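Local coordinates for odorant-binding protein 2a (Homo sapiens, PDB 4RUN) that binds and carries small hydrophobic odorants in the nasal mucus, with a preference for aldehydes and large fatty acids, at residues T11-D22 with R108-N119; Y78-L86 with V96-R104. The protein carries 2 engineered substitutions. One frame throughout, in Å; residues are numbered along the deposited sequence.

Contact 1: residues T11-D22 with R108-N119; sequences TGTWYVKAMVVD and RYMGNLVGRNPN. Engineered in segment 108-119: N112 (natural residue Lys).
R116 turns both terminal nitrogens, NH1 and NH2, on T11 O, each at 2.8 Å and from the same face of the carbonyl plane; NH2 also donates to T13 O. Held this way, the guanidinium lies flat on W14, planes 18° apart, and R116 CD sits over the six-membered ring, 4.3 Å from its centroid. W14 NE1 donates to I10 O. W14 on the first barrel strand and R116 just beyond the last probably correspond to the Trp-Arg pair that in lipocalins packs across the closed end of the beta-barrel; here strands 12-21 and 108-115 run antiparallel. Y15 takes P118 over its ring, P118 CB 3.6 Å from the centroid. At K17 a beta bulge shifts the register by one: its N bonds to L113 O, while extended NZ reaches N119 O (2.7 Å) and a salt bridge with D94. Regular pairing resumes with A18 against L113, their CB atoms 3.9 Å apart and helix 122-134 packed over both. On the V16 and V21 face, M19 runs alongside the engineered N112 and brings its CE 3.7 Å from M110 SD. D22 ends the pairing, OD2 accepting from Y109 N on its anti side, 28° out of the carboxylate plane.

Contact 2: residues Y78-L86 with V96-R104; sequences YGGRKLIYL and VFYSKDQRR. Engineered in segment 96-104: S99 (natural residue Cys). With FLC (citrate anion), chain C.
L83 and Y85 pair with K100 and Y98 through four backbone hydrogen bonds in a beta hairpin of the lipocalin barrel, the strands antiparallel at 173°. The close-packed part is the apolar face, where I84, L86 and F97 meet. I84 CG2 comes obliquely to the F97 ring, beside CE2 and CZ. F97 has CG anti to its backbone N (chi1 176°), which leans the ring across to I84, while L86 CD1 stands at the ring's edge. On the other face Y85 and Y98 run side by side more loosely, CD1 of Y85 4.2 Å from CD2 of Y98.

Charge takes over at the polar end. R81 NE donates nearly straight (167°) to the syn lone pair of D101 OD1 at 3.0 Å; the NH2 bonds to the same carboxylate are weak. R103 NH1 reaches D101 OD2 from above the carboxylate plane, also at 3.0 Å, so one aspartate probably offsets two arginines whose R81 NH2 and R103 NH1 are 3.6 Å apart. A citrate, probably from the crystallisation liquor, puts OB1 over one face of the R103 guanidinium. Extended K82 passes CE by the engineered S99 OG and sets NZ 2.8 Å from citrate OA1, to which Y78 OH also donates, at 3.3 Å.

Overall arrangement
Contacts 1 and 2 are neighbours in one curled sheet, their centres about 14 Å apart, and strand 95-103 of contact 2 leads directly into strand 106-115 of contact 1. Probable backbone hydrogen bonds stitch the two together: N112 O to F97 N and M110 O to S99 N, both 2.8 Å. Y109 also packs on K100, on the face that carries Y85 and Y98. The citrate touches both contacts: the side chain of M110 comes within about 3 Å of it and R108 makes a weak bond to it, while R55 and K62 add bonds from elsewhere in the chain. Bound by side chains of several strands, it may mark part of a pocket. Within contact 1, the R116-W14 stack and the citrate end, around R108 and M110, lie toward opposite ends of the strand pair.

Contact 1: residues T11-D22 with R108-N119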
loop_
_atom_site.group_PDB
_atom_site.type_symbol
_atom_site.label_atom_id
_atom_site.label_comp_id
_atom_site.label_asym_id
_atom_site.label_seq_id
_atom_site.Cartn_x
_atom_site.Cartn_y
_atom_site.Cartn_z
ATOM N N THR A 11 9.757 9.794 -1.421
ATOM C CA THR A 11 10.088 9.914 0.007
ATOM C C THR A 11 9.163 10.889 0.730
ATOM O O THR A 11 8.500 11.689 0.099
ATOM C CB THR A 11 11.547 10.374 0.214
ATOM O OG1 THR A 11 11.724 11.684 -0.334
ATOM C CG2 THR A 11 12.527 9.414 -0.454
ATOM N N GLY A 12 9.140 10.825 2.059
ATOM C CA GLY A 12 8.261 11.664 2.882
ATOM C C GLY A 12 7.042 10.907 3.397
ATOM O O GLY A 12 7.038 9.677 3.463
ATOM N N THR A 13 6.005 11.649 3.769
ATOM C CA THR A 13 4.792 11.058 4.325
ATOM C C THR A 13 3.776 10.736 3.218
ATOM O O THR A 13 3.578 11.530 2.301
ATOM C CB THR A 13 4.153 11.985 5.383
ATOM O OG1 THR A 13 5.047 12.133 6.485
ATOM C CG2 THR A 13 2.827 11.420 5.900
ATOM N N TRP A 14 3.177 9.546 3.308
ATOM C CA TRP A 14 2.053 9.145 2.469
ATOM C C TRP A 14 0.920 8.639 3.344
ATOM O O TRP A 14 1.130 8.165 4.451
ATOM C CB TRP A 14 2.434 8.020 1.524
ATOM C CG TRP A 14 3.400 8.369 0.474
ATOM C CD1 TRP A 14 4.753 8.347 0.571
ATOM C CD2 TRP A 14 3.100 8.737 -0.866
ATOM N NE1 TRP A 14 5.322 8.687 -0.624
ATOM C CE2 TRP A 14 4.328 8.936 -1.528
ATOM C CE3 TRP A 14 1.915 8.929 -1.577
ATOM C CZ2 TRP A 14 4.407 9.319 -2.866
ATOM C CZ3 TRP A 14 1.996 9.312 -2.906
ATOM C CH2 TRP A 14 3.234 9.500 -3.534
ATOM N N TYR A 15 -0.286 8.736 2.819
ATOM C CA TYR A 15 -1.465 8.323 3.526
ATOM C C TYR A 15 -2.157 7.248 2.706
ATOM O O TYR A 15 -2.371 7.426 1.502
ATOM C CB TYR A 15 -2.402 9.509 3.728
ATOM C CG TYR A 15 -1.853 10.560 4.651
ATOM C CD1 TYR A 15 -2.050 10.465 6.026
ATOM C CD2 TYR A 15 -1.123 11.645 4.160
ATOM C CE1 TYR A 15 -1.535 11.417 6.888
ATOM C CE2 TYR A 15 -0.609 12.611 5.013
ATOM C CZ TYR A 15 -0.817 12.490 6.378
ATOM O OH TYR A 15 -0.308 13.427 7.253
ATOM N N VAL A 16 -2.503 6.144 3.368
ATOM C CA VAL A 16 -3.219 5.032 2.751
ATOM C C VAL A 16 -4.716 5.264 2.896
ATOM O O VAL A 16 -5.248 5.236 4.001
ATOM C CB VAL A 16 -2.864 3.709 3.431
ATOM C CG1 VAL A 16 -3.620 2.575 2.771
ATOM C CG2 VAL A 16 -1.351 3.465 3.421
ATOM N N LYS A 17 -5.395 5.481 1.777
ATOM C CA LYS A 17 -6.791 5.928 1.788
ATOM C C LYS A 17 -7.765 4.807 1.480
ATOM O O LYS A 17 -8.911 4.831 1.903
ATOM C CB LYS A 17 -6.960 7.040 0.763
ATOM C CG LYS A 17 -5.983 8.189 0.953
ATOM C CD LYS A 17 -6.093 9.191 -0.172
ATOM C CE LYS A 17 -5.394 10.472 0.213
ATOM N NZ LYS A 17 -5.397 11.488 -0.872
ATOM N N ALA A 18 -7.311 3.821 0.729
ATOM C CA ALA A 18 -8.139 2.671 0.441
ATOM C C ALA A 18 -7.235 1.512 0.182
ATOM O O ALA A 18 -6.053 1.698 -0.102
ATOM C CB ALA A 18 -9.016 2.928 -0.765
ATOM N N MET A 19 -7.801 0.319 0.276
ATOM C CA MET A 19 -7.046 -0.912 0.213
ATOM C C MET A 19 -7.885 -1.985 -0.497
ATOM O O MET A 19 -9.110 -1.977 -0.388
ATOM C CB MET A 19 -6.701 -1.274 1.638
ATOM C CG MET A 19 -5.762 -2.437 1.813
ATOM S SD MET A 19 -4.851 -2.278 3.374
ATOM C CE MET A 19 -3.855 -3.767 3.171
ATOM N N VAL A 20 -7.235 -2.880 -1.241
ATOM C CA VAL A 20 -7.905 -3.991 -1.955
ATOM C C VAL A 20 -6.957 -5.158 -1.930
ATOM O O VAL A 20 -5.730 -4.982 -1.970
ATOM C CB VAL A 20 -8.316 -3.655 -3.419
ATOM C CG1 VAL A 20 -7.133 -3.671 -4.373
ATOM C CG2 VAL A 20 -9.393 -4.600 -3.937
ATOM N N VAL A 21 -7.548 -6.345 -1.871
ATOM C CA VAL A 21 -6.832 -7.588 -1.656
ATOM C C VAL A 21 -7.439 -8.686 -2.525
ATOM O O VAL A 21 -8.626 -8.642 -2.811
ATOM C CB VAL A 21 -6.973 -8.021 -0.194
ATOM C CG1 VAL A 21 -6.036 -7.214 0.695
ATOM C CG2 VAL A 21 -8.432 -7.911 0.280
ATOM N N ASP A 22 -6.655 -9.679 -2.939
ATOM C CA ASP A 22 -7.237 -10.777 -3.700
ATOM C C ASP A 22 -8.206 -11.569 -2.834
ATOM O O ASP A 22 -8.209 -11.453 -1.607
ATOM C CB ASP A 22 -6.163 -11.656 -4.367
ATOM C CG ASP A 22 -5.215 -12.304 -3.389
ATOM O OD1 ASP A 22 -5.664 -12.843 -2.357
ATOM O OD2 ASP A 22 -4.000 -12.336 -3.687
ATOM N N ARG A 108 0.190 -13.471 -3.711
ATOM C CA ARG A 108 -0.781 -12.538 -3.149
ATOM C C ARG A 108 -0.705 -11.188 -3.843
ATOM O O ARG A 108 0.366 -10.575 -3.863
ATOM C CB ARG A 108 -0.533 -12.355 -1.645
ATOM C CG ARG A 108 -1.534 -11.439 -0.950
ATOM C CD ARG A 108 -1.407 -11.545 0.565
ATOM N NE ARG A 108 -2.167 -12.676 1.110
ATOM C CZ ARG A 108 -1.995 -13.193 2.325
ATOM N NH1 ARG A 108 -1.076 -12.701 3.156
ATOM N NH2 ARG A 108 -2.739 -14.228 2.715
ATOM N N TYR A 109 -1.841 -10.735 -4.396
ATOM C CA TYR A 109 -1.980 -9.370 -4.929
ATOM C C TYR A 109 -2.637 -8.468 -3.907
ATOM O O TYR A 109 -3.500 -8.894 -3.148
ATOM C CB TYR A 109 -2.846 -9.299 -6.194
ATOM C CG TYR A 109 -2.416 -10.140 -7.370
ATOM C CD1 TYR A 109 -1.077 -10.344 -7.663
ATOM C CD2 TYR A 109 -3.368 -10.678 -8.237
ATOM C CE1 TYR A 109 -0.701 -11.097 -8.764
ATOM C CE2 TYR A 109 -2.997 -11.429 -9.337
ATOM C CZ TYR A 109 -1.662 -11.638 -9.596
ATOM O OH TYR A 109 -1.287 -12.394 -10.679
ATOM N N MET A 110 -2.250 -7.199 -3.927
ATOM C CA MET A 110 -2.761 -6.240 -2.967
ATOM C C MET A 110 -2.536 -4.835 -3.514
ATOM O O MET A 110 -1.465 -4.520 -4.033
ATOM C CB MET A 110 -2.047 -6.435 -1.630
ATOM C CG MET A 110 -2.609 -5.607 -0.490
ATOM S SD MET A 110 -1.633 -5.735 1.027
ATOM C CE MET A 110 -0.885 -7.362 0.876
ATOM N N GLY A 111 -3.552 -3.993 -3.399
ATOM C CA GLY A 111 -3.490 -2.644 -3.927
ATOM C C GLY A 111 -3.814 -1.629 -2.858
ATOM O O GLY A 111 -4.667 -1.860 -2.021
ATOM N N ASN A 112 -3.126 -0.497 -2.880
ATOM C CA ASN A 112 -3.387 0.552 -1.917
ATOM C C ASN A 112 -3.432 1.897 -2.602
ATOM O O ASN A 112 -2.553 2.232 -3.396
ATOM C CB ASN A 112 -2.319 0.545 -0.831
ATOM C CG ASN A 112 -2.207 -0.798 -0.145
ATOM O OD1 ASN A 112 -3.079 -1.182 0.620
ATOM N ND2 ASN A 112 -1.154 -1.532 -0.445
ATOM N N LEU A 113 -4.484 2.647 -2.313
ATOM C CA LEU A 113 -4.607 4.005 -2.777
ATOM C C LEU A 113 -3.831 4.870 -1.816
ATOM O O LEU A 113 -4.130 4.899 -0.621
ATOM C CB LEU A 113 -6.074 4.423 -2.801
ATOM C CG LEU A 113 -6.346 5.843 -3.287
ATOM C CD1 LEU A 113 -5.905 5.996 -4.729
ATOM C CD2 LEU A 113 -7.815 6.174 -3.147
ATOM N N VAL A 114 -2.858 5.602 -2.335
ATOM C CA VAL A 114 -1.980 6.405 -1.499
ATOM C C VAL A 114 -1.835 7.834 -2.019
ATOM O O VAL A 114 -1.859 8.075 -3.225
ATOM C CB VAL A 114 -0.591 5.743 -1.372
ATOM C CG1 VAL A 114 -0.728 4.429 -0.636
ATOM C CG2 VAL A 114 0.046 5.494 -2.742
ATOM N N GLY A 115 -1.696 8.787 -1.098
ATOM C CA GLY A 115 -1.516 10.177 -1.477
ATOM C C GLY A 115 -0.811 10.998 -0.428
ATOM O O GLY A 115 -0.667 10.587 0.718
ATOM N N ARG A 116 -0.357 12.166 -0.835
ATOM C CA ARG A 116 0.331 13.064 0.070
ATOM C C ARG A 116 -0.651 13.713 1.021
ATOM O O ARG A 116 -0.357 13.960 2.197
ATOM C CB ARG A 116 1.029 14.136 -0.743
ATOM C CG ARG A 116 2.121 13.573 -1.623
ATOM C CD ARG A 116 3.288 13.153 -0.773
ATOM N NE ARG A 116 4.473 12.917 -1.577
ATOM C CZ ARG A 116 5.625 12.497 -1.074
ATOM N NH1 ARG A 116 6.661 12.304 -1.875
ATOM N NH2 ARG A 116 5.734 12.269 0.232
ATOM N N ASN A 117 -1.826 13.987 0.485
ATOM C CA ASN A 117 -2.855 14.673 1.202
ATOM C C ASN A 117 -3.683 13.602 1.854
ATOM O O ASN A 117 -4.027 12.639 1.194
ATOM C CB ASN A 117 -3.706 15.462 0.209
ATOM C CG ASN A 117 -4.351 16.660 0.834
ATOM O OD1 ASN A 117 -3.663 17.537 1.351
ATOM N ND2 ASN A 117 -5.676 16.700 0.815
ATOM N N PRO A 118 -4.012 13.761 3.143
ATOM C CA PRO A 118 -4.737 12.708 3.863
ATOM C C PRO A 118 -6.214 12.636 3.501
ATOM O O PRO A 118 -6.868 11.620 3.777
ATOM C CB PRO A 118 -4.586 13.125 5.324
ATOM C CG PRO A 118 -4.498 14.620 5.267
ATOM C CD PRO A 118 -3.818 14.965 3.974
ATOM N N ASN A 119 -6.734 13.693 2.887
ATOM C CA ASN A 119 -8.125 13.715 2.492
ATOM C C ASN A 119 -8.354 12.914 1.242
ATOM O O ASN A 119 -7.459 12.774 0.415
ATOM C CB ASN A 119 -8.549 15.131 2.255
ATOM C CG ASN A 119 -8.193 16.006 3.422
ATOM O OD1 ASN A 119 -7.473 16.992 3.278
ATOM N ND2 ASN A 119 -8.617 15.599 4.604
HETATM O O HOH W 1 -3.849 -13.625 -0.655
#

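Contact 2: residues Y78-L86 with V96-R104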
loop_
_atom_site.group_PDB
_atom_site.type_symbol
_atom_site.label_atom_id
_atom_site.label_comp_id
_atom_site.label_asym_id
_atom_site.label_seq_id
_atom_site.Cartn_x
_atom_site.Cartn_y
_atom_site.Cartn_z
ATOM N N TYR A 78 11.993 -7.877 0.771
ATOM C CA TYR A 78 12.201 -9.197 1.343
ATOM C C TYR A 78 12.921 -10.110 0.345
ATOM O O TYR A 78 12.434 -11.191 0.017
ATOM C CB TYR A 78 10.865 -9.815 1.772
ATOM C CG TYR A 78 9.949 -8.901 2.578
ATOM C CD1 TYR A 78 10.218 -8.596 3.906
ATOM C CD2 TYR A 78 8.789 -8.379 2.018
ATOM C CE1 TYR A 78 9.366 -7.780 4.644
ATOM C CE2 TYR A 78 7.931 -7.568 2.748
ATOM C CZ TYR A 78 8.224 -7.268 4.058
ATOM O OH TYR A 78 7.367 -6.458 4.778
ATOM N N GLY A 79 14.072 -9.657 -0.143
ATOM C CA GLY A 79 14.899 -10.437 -1.056
ATOM C C GLY A 79 14.289 -10.710 -2.421
ATOM O O GLY A 79 14.723 -11.628 -3.111
ATOM N N GLY A 80 13.293 -9.924 -2.825
ATOM C CA GLY A 80 12.584 -10.166 -4.088
ATOM C C GLY A 80 11.390 -11.102 -3.966
ATOM O O GLY A 80 10.799 -11.500 -4.968
ATOM N N ARG A 81 11.048 -11.473 -2.738
ATOM C CA ARG A 81 9.818 -12.213 -2.459
ATOM C C ARG A 81 8.597 -11.385 -2.903
ATOM O O ARG A 81 7.648 -11.915 -3.491
ATOM C CB ARG A 81 9.743 -12.508 -0.959
ATOM C CG ARG A 81 8.697 -13.525 -0.532
ATOM C CD ARG A 81 8.522 -13.512 0.974
ATOM N NE ARG A 81 7.565 -12.469 1.336
ATOM C CZ ARG A 81 7.548 -11.781 2.473
ATOM N NH1 ARG A 81 8.441 -11.999 3.426
ATOM N NH2 ARG A 81 6.604 -10.854 2.659
ATOM N N LYS A 82 8.663 -10.081 -2.635
ATOM C CA LYS A 82 7.591 -9.140 -2.919
ATOM C C LYS A 82 8.041 -8.093 -3.950
ATOM O O LYS A 82 9.145 -7.540 -3.838
ATOM C CB LYS A 82 7.203 -8.462 -1.612
ATOM C CG LYS A 82 5.991 -7.546 -1.680
ATOM C CD LYS A 82 5.510 -7.202 -0.275
ATOM C CE LYS A 82 4.275 -6.322 -0.287
ATOM N NZ LYS A 82 3.738 -6.083 1.087
ATOM N N LEU A 83 7.207 -7.846 -4.965
ATOM C CA LEU A 83 7.452 -6.760 -5.919
ATOM C C LEU A 83 6.408 -5.686 -5.716
ATOM O O LEU A 83 5.250 -5.989 -5.435
ATOM C CB LEU A 83 7.409 -7.260 -7.359
ATOM C CG LEU A 83 8.574 -8.175 -7.739
ATOM C CD1 LEU A 83 8.284 -8.939 -9.023
ATOM C CD2 LEU A 83 9.848 -7.363 -7.866
ATOM N N ILE A 84 6.838 -4.437 -5.871
ATOM C CA ILE A 84 6.065 -3.262 -5.489
ATOM C C ILE A 84 6.133 -2.199 -6.590
ATOM O O ILE A 84 7.215 -1.719 -6.925
ATOM C CB ILE A 84 6.631 -2.651 -4.192
ATOM C CG1 ILE A 84 6.429 -3.596 -3.009
ATOM C CG2 ILE A 84 5.968 -1.317 -3.877
ATOM C CD1 ILE A 84 7.419 -3.354 -1.885
ATOM N N TYR A 85 4.966 -1.818 -7.109
ATOM C CA TYR A 85 4.841 -0.836 -8.188
ATOM C C TYR A 85 4.126 0.385 -7.653
ATOM O O TYR A 85 3.137 0.253 -6.933
ATOM C CB TYR A 85 4.024 -1.402 -9.350
ATOM C CG TYR A 85 4.531 -2.732 -9.848
ATOM C CD1 TYR A 85 4.383 -3.887 -9.086
ATOM C CD2 TYR A 85 5.171 -2.839 -11.064
ATOM C CE1 TYR A 85 4.853 -5.107 -9.524
ATOM C CE2 TYR A 85 5.645 -4.064 -11.514
ATOM C CZ TYR A 85 5.479 -5.197 -10.734
ATOM O OH TYR A 85 5.945 -6.426 -11.160
ATOM N N LEU A 86 4.638 1.564 -7.982
ATOM C CA LEU A 86 3.957 2.810 -7.676
ATOM C C LEU A 86 3.554 3.391 -9.007
ATOM O O LEU A 86 4.397 3.587 -9.875
ATOM C CB LEU A 86 4.860 3.775 -6.891
ATOM C CG LEU A 86 4.146 4.900 -6.117
ATOM C CD1 LEU A 86 3.156 4.335 -5.104
ATOM C CD2 LEU A 86 5.128 5.831 -5.408
ATOM N N VAL A 96 -1.278 4.660 -6.985
ATOM C CA VAL A 96 -1.619 3.304 -6.566
ATOM C C VAL A 96 -0.359 2.526 -6.228
ATOM O O VAL A 96 0.621 2.574 -6.959
ATOM C CB VAL A 96 -2.387 2.556 -7.651
ATOM C CG1 VAL A 96 -2.590 1.102 -7.260
ATOM C CG2 VAL A 96 -3.718 3.241 -7.877
ATOM N N PHE A 97 -0.402 1.829 -5.098
ATOM C CA PHE A 97 0.699 1.018 -4.624
ATOM C C PHE A 97 0.236 -0.415 -4.786
ATOM O O PHE A 97 -0.602 -0.899 -4.038
ATOM C CB PHE A 97 0.964 1.372 -3.169
ATOM C CG PHE A 97 2.014 0.552 -2.502
ATOM C CD1 PHE A 97 1.698 -0.687 -1.930
ATOM C CD2 PHE A 97 3.299 1.049 -2.360
ATOM C CE1 PHE A 97 2.663 -1.426 -1.273
ATOM C CE2 PHE A 97 4.265 0.314 -1.700
ATOM C CZ PHE A 97 3.946 -0.925 -1.155
ATOM N N TYR A 98 0.767 -1.075 -5.800
ATOM C CA TYR A 98 0.352 -2.416 -6.178
ATOM C C TYR A 98 1.471 -3.352 -5.766
ATOM O O TYR A 98 2.635 -3.047 -6.024
ATOM C CB TYR A 98 0.125 -2.444 -7.695
ATOM C CG TYR A 98 -0.430 -3.734 -8.246
ATOM C CD1 TYR A 98 -1.626 -4.266 -7.769
ATOM C CD2 TYR A 98 0.230 -4.417 -9.283
ATOM C CE1 TYR A 98 -2.141 -5.456 -8.284
ATOM C CE2 TYR A 98 -0.277 -5.607 -9.811
ATOM C CZ TYR A 98 -1.464 -6.126 -9.309
ATOM O OH TYR A 98 -1.969 -7.299 -9.836
ATOM N N SER A 99 1.150 -4.447 -5.081
ATOM C CA SER A 99 2.178 -5.395 -4.663
ATOM C C SER A 99 1.835 -6.817 -5.093
ATOM O O SER A 99 0.676 -7.239 -5.052
ATOM C CB SER A 99 2.403 -5.333 -3.145
ATOM O OG SER A 99 1.497 -6.162 -2.424
ATOM N N LYS A 100 2.861 -7.546 -5.508
ATOM C CA LYS A 100 2.754 -8.966 -5.827
ATOM C C LYS A 100 3.737 -9.705 -4.905
ATOM O O LYS A 100 4.947 -9.441 -4.944
ATOM C CB LYS A 100 3.103 -9.202 -7.302
ATOM C CG LYS A 100 2.214 -8.465 -8.300
ATOM C CD LYS A 100 2.609 -8.769 -9.742
ATOM C CE LYS A 100 2.031 -10.095 -10.207
ATOM N NZ LYS A 100 2.634 -10.654 -11.451
ATOM N N ASP A 101 3.215 -10.595 -4.055
ATOM C CA ASP A 101 4.016 -11.257 -3.013
ATOM C C ASP A 101 4.061 -12.781 -3.207
ATOM O O ASP A 101 3.048 -13.474 -3.082
ATOM C CB ASP A 101 3.412 -10.886 -1.649
ATOM C CG ASP A 101 4.386 -11.013 -0.468
ATOM O OD1 ASP A 101 5.563 -11.388 -0.635
ATOM O OD2 ASP A 101 3.934 -10.739 0.667
ATOM N N GLN A 102 5.248 -13.299 -3.523
ATOM C CA GLN A 102 5.439 -14.746 -3.668
ATOM C C GLN A 102 5.510 -15.387 -2.277
ATOM O O GLN A 102 6.585 -15.636 -1.742
ATOM C CB GLN A 102 6.702 -15.057 -4.464
ATOM C CG GLN A 102 6.890 -14.216 -5.707
ATOM C CD GLN A 102 8.224 -14.472 -6.377
ATOM O OE1 GLN A 102 9.150 -15.017 -5.771
ATOM N NE2 GLN A 102 8.331 -14.082 -7.645
ATOM N N ARG A 103 4.350 -15.652 -1.691
ATOM C CA ARG A 103 4.266 -16.068 -0.287
ATOM C C ARG A 103 4.257 -17.576 -0.225
ATOM O O ARG A 103 3.739 -18.217 -1.124
ATOM C CB ARG A 103 3.016 -15.463 0.358
ATOM C CG ARG A 103 3.236 -14.030 0.789
ATOM C CD ARG A 103 1.910 -13.345 1.143
ATOM N NE ARG A 103 1.602 -13.522 2.553
ATOM C CZ ARG A 103 2.270 -12.935 3.547
ATOM N NH1 ARG A 103 3.308 -12.144 3.292
ATOM N NH2 ARG A 103 1.909 -13.163 4.800
ATOM N N ARG A 104 4.868 -18.146 0.807
ATOM C CA ARG A 104 4.784 -19.582 1.073
ATOM C C ARG A 104 3.418 -20.154 0.699
ATOM O O ARG A 104 3.322 -21.241 0.125
ATOM C CB ARG A 104 5.013 -19.835 2.566
ATOM C CG ARG A 104 5.062 -21.307 3.007
ATOM C CD ARG A 104 6.090 -22.134 2.228
ATOM N NE ARG A 104 7.372 -21.435 2.118
ATOM C CZ ARG A 104 8.381 -21.783 1.325
ATOM N NH1 ARG A 104 8.300 -22.853 0.533
ATOM N NH2 ARG A 104 9.495 -21.054 1.334
HETATM C CAC FLC C . 3.324 -6.728 4.570
HETATM C CA FLC C . 1.943 -7.243 4.184
HETATM C CB FLC C . 1.510 -8.507 4.933
HETATM C CBC FLC C . 0.202 -9.013 4.340
HETATM C CG FLC C . 2.520 -9.646 4.763
HETATM C CGC FLC C . 3.557 -9.864 5.859
HETATM O OA1 FLC C . 4.268 -6.779 3.743
HETATM O OA2 FLC C . 3.477 -6.249 5.714
HETATM O OB1 FLC C . 0.213 -9.558 3.206
HETATM O OB2 FLC C . -0.857 -8.900 5.002
HETATM O OG1 FLC C . 3.303 -10.681 6.786
HETATM O OG2 FLC C . 4.656 -9.260 5.757
HETATM O OHB FLC C . 1.312 -8.224 6.327
#